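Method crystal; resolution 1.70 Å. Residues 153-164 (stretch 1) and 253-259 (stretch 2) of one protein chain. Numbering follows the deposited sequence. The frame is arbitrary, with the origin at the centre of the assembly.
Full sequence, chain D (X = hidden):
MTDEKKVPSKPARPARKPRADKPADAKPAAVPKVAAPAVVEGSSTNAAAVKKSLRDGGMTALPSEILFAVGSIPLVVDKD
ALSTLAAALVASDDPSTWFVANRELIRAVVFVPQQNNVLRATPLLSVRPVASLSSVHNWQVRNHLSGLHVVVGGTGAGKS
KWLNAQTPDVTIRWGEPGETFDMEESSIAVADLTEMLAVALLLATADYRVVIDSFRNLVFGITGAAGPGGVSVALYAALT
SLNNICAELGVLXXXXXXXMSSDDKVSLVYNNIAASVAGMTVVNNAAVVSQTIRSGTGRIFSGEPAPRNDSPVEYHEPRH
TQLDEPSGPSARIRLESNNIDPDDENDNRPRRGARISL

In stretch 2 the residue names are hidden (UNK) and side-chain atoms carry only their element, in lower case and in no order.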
# COMPACT_ATOMS: atom_id res chain seq x y z
N GLY D 153 17.83 0.98 24.95
CA GLY D 153 19.15 0.47 24.61
C GLY D 153 19.02 -0.62 23.58
O GLY D 153 17.93 -1.18 23.45
N GLY D 154 20.10 -0.93 22.89
CA GLY D 154 20.08 -1.95 21.85
C GLY D 154 20.10 -3.36 22.38
O GLY D 154 20.04 -3.61 23.58
N THR D 155 20.16 -4.33 21.44
CA THR D 155 20.20 -5.74 21.79
C THR D 155 21.53 -5.94 22.47
O THR D 155 22.54 -5.45 21.96
CB THR D 155 20.05 -6.58 20.50
OG1 THR D 155 18.90 -6.13 19.77
CG2 THR D 155 19.94 -8.06 20.78
N GLY D 156 21.50 -6.52 23.65
CA GLY D 156 22.72 -6.70 24.43
C GLY D 156 23.16 -5.50 25.27
O GLY D 156 24.28 -5.50 25.80
N ALA D 157 22.25 -4.48 25.44
CA ALA D 157 22.54 -3.27 26.24
C ALA D 157 22.53 -3.54 27.72
O ALA D 157 23.05 -2.74 28.49
CB ALA D 157 21.51 -2.17 25.96
N GLY D 158 21.82 -4.61 28.13
CA GLY D 158 21.67 -4.96 29.54
C GLY D 158 20.52 -4.23 30.21
O GLY D 158 20.62 -3.95 31.41
N LYS D 159 19.41 -3.96 29.47
CA LYS D 159 18.22 -3.26 30.02
C LYS D 159 17.61 -4.08 31.17
O LYS D 159 17.39 -3.53 32.25
CB LYS D 159 17.14 -2.98 28.95
CG LYS D 159 17.56 -2.06 27.79
CD LYS D 159 16.45 -1.86 26.74
CE LYS D 159 16.11 -3.07 25.88
NZ LYS D 159 17.28 -3.65 25.13
N SER D 160 17.39 -5.41 30.96
CA SER D 160 16.82 -6.31 31.98
C SER D 160 17.68 -6.37 33.22
O SER D 160 17.13 -6.37 34.33
CB SER D 160 16.65 -7.72 31.41
OG SER D 160 15.70 -7.69 30.37
N LYS D 161 19.01 -6.46 33.05
CA LYS D 161 19.96 -6.55 34.15
C LYS D 161 19.94 -5.27 34.97
O LYS D 161 19.94 -5.33 36.20
CB LYS D 161 21.38 -6.84 33.63
CG LYS D 161 22.38 -7.17 34.72
CD LYS D 161 23.75 -7.54 34.16
CE LYS D 161 24.81 -7.53 35.24
NZ LYS D 161 26.18 -7.57 34.67
N TRP D 162 19.96 -4.10 34.29
CA TRP D 162 19.92 -2.83 35.01
C TRP D 162 18.57 -2.70 35.76
O TRP D 162 18.56 -2.29 36.92
CB TRP D 162 20.11 -1.64 34.06
CG TRP D 162 20.08 -0.33 34.79
CD1 TRP D 162 21.09 0.23 35.52
CD2 TRP D 162 18.94 0.55 34.94
NE1 TRP D 162 20.66 1.41 36.09
CE2 TRP D 162 19.35 1.64 35.74
CE3 TRP D 162 17.62 0.54 34.43
CZ2 TRP D 162 18.48 2.69 36.09
CZ3 TRP D 162 16.77 1.59 34.76
CH2 TRP D 162 17.20 2.65 35.58
N LEU D 163 17.47 -3.07 35.11
CA LEU D 163 16.12 -2.99 35.71
C LEU D 163 16.02 -3.85 36.96
O LEU D 163 15.54 -3.37 37.98
CB LEU D 163 15.02 -3.37 34.70
CG LEU D 163 14.63 -2.24 33.74
CD1 LEU D 163 13.85 -2.78 32.53
CD2 LEU D 163 13.82 -1.16 34.43
N ASN D 164 16.54 -5.09 36.90
CA ASN D 164 16.51 -6.01 38.03
C ASN D 164 17.31 -5.46 39.20
O ASN D 164 16.93 -5.69 40.35
CB ASN D 164 17.02 -7.39 37.63
CG ASN D 164 16.03 -8.16 36.79
OD1 ASN D 164 14.81 -7.96 36.91
ND2 ASN D 164 16.53 -9.04 35.93
N UNK D 253 4.54 3.85 35.18
CA UNK D 253 4.94 2.56 34.61
C UNK D 253 6.35 2.71 34.10
O UNK D 253 6.72 3.79 33.63
c UNK D 253 1.79 1.28 32.59
c UNK D 253 2.45 0.91 34.99
c UNK D 253 4.02 2.10 33.43
c UNK D 253 2.56 1.83 33.79
N UNK D 254 7.14 1.64 34.19
CA UNK D 254 8.52 1.61 33.70
C UNK D 254 8.56 0.55 32.62
O UNK D 254 8.03 -0.54 32.83
c UNK D 254 10.97 1.31 34.24
c UNK D 254 9.43 2.39 35.93
c UNK D 254 9.55 1.33 34.82
N UNK D 255 9.11 0.86 31.44
CA UNK D 255 9.15 -0.17 30.39
C UNK D 255 10.46 -0.18 29.65
O UNK D 255 10.96 0.89 29.32
c UNK D 255 8.01 0.07 29.41
N UNK D 256 10.99 -1.38 29.33
CA UNK D 256 12.18 -1.52 28.48
C UNK D 256 11.76 -1.40 27.02
O UNK D 256 10.73 -1.96 26.61
c UNK D 256 12.86 -2.88 28.72
N UNK D 257 12.56 -0.69 26.22
CA UNK D 257 12.26 -0.61 24.80
C UNK D 257 13.54 -0.51 23.98
O UNK D 257 14.50 0.12 24.42
c UNK D 257 9.45 1.50 22.97
c UNK D 257 11.96 1.97 24.78
c UNK D 257 11.29 0.60 24.53
c UNK D 257 10.66 0.52 23.14
N UNK D 258 13.55 -1.17 22.83
CA UNK D 258 14.68 -1.09 21.88
C UNK D 258 14.07 -0.63 20.55
O UNK D 258 13.48 -1.47 19.87
c UNK D 258 16.43 -2.42 20.63
c UNK D 258 15.42 -2.43 21.76
n UNK D 258 17.01 -3.58 20.33
o UNK D 258 16.74 -1.38 20.03
N UNK D 259 14.14 0.67 20.20
CA UNK D 259 13.44 1.14 19.00
C UNK D 259 14.05 0.70 17.67
O UNK D 259 13.44 0.91 16.62
c UNK D 259 14.74 2.93 19.92
c UNK D 259 14.78 1.81 20.93
c UNK D 259 13.48 2.68 19.14

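Position 253 carries four side-chain carbons. One is bonded to CA, the next is bonded to that one, and two more fork from the second, with no heteroatom. This fork at the second carbon is leucine. Leu-253 lies in the strand with chi1 at -64° (m) and chi2 at -176° (t); its nearest approach to stretch 1 is 10.4 Å, from Leu-253 CB to Leu-163 CD2, so the assignment rests on connectivity alone.

Position 254 has three carbons, the first carrying the other two. Branching directly at CB, without oxygen, identifies valine. CA-to-CB points toward stretch 1, and chi1 is 180° (t). Val-254 CG1 lies 3.8 Å from Leu-163 CD2, an apolar contact at van der Waals distance.

At position 255 a single carbon follows CA, which is alanine. CA-to-CB points away from stretch 1, as strand alternation predicts, and the nearest atom of that stretch to Ala-255 CB is Leu-163 CD1, at 7.2 Å.

Position 256 also has one carbon, but here CA-to-CB points toward the helix. This second alanine, Ala-256, sets its CB 3.9 Å from Leu-163 CD1 and 4.2 Å from Lys-159 CD. The CA atoms of Ala-256 and Lys-159 are 6.5 Å apart.

Position 257 shows four carbons, forked at the first, with one arm two carbons long. That pattern is isoleucine, with chi1 at -165° and chi2 at 166°, both t. CA-to-CB points away from stretch 1, and the residue meets it through its backbone: Ile-257 O accepts a weak hydrogen bond from Gly-153 N (3.5 Å, N-H...O angle 146°) and lies 3.6 Å from Lys-159 CD.

Position 258 has two carbons, the second bearing one oxygen and one nitrogen. The first carbon, CB, is 3.3 Å from Gly-153 O, and the nitrogen is 3.2 Å from Thr-155 OG1. A terminal amide one carbon beyond CB makes this asparagine. CA-to-CB of Asn-258 (chi1 171°, t) points toward stretch 1, and the residue has the largest covered area in stretch 2, 69 Å².

Position 259 has three carbons closing a ring onto the backbone nitrogen, which is proline. CA-to-CB of Pro-259 points sideways, and its ring comes no closer than 5.0 Å, from Pro-259 CD to Gly-153 O.

The contact joins an apolar part to a more polar one. The helix and strand axes run nearly antiparallel, at 157°, and approach to 9.6 Å; the small side chain of Ala-256 and the branched Val-254 meet Leu-163 across that gap. At the end of the strand and just past it, the loop before the helix takes over, with Gly-153, Gly-154 and Thr-155 packing against Asn-258. Lys-159 bends back, with chi3 and chi4 both m, so that Lys-159 NZ donates a hydrogen bond to Gly-153 O at 3.1 Å while its CD passes Ile-257 O. Gly-153 is thus held by its own stretch through O and, weakly, by the strand through N. Altogether 334 Å² is buried, both sides summed.

Stretch 2 (253-259) LVAAINP
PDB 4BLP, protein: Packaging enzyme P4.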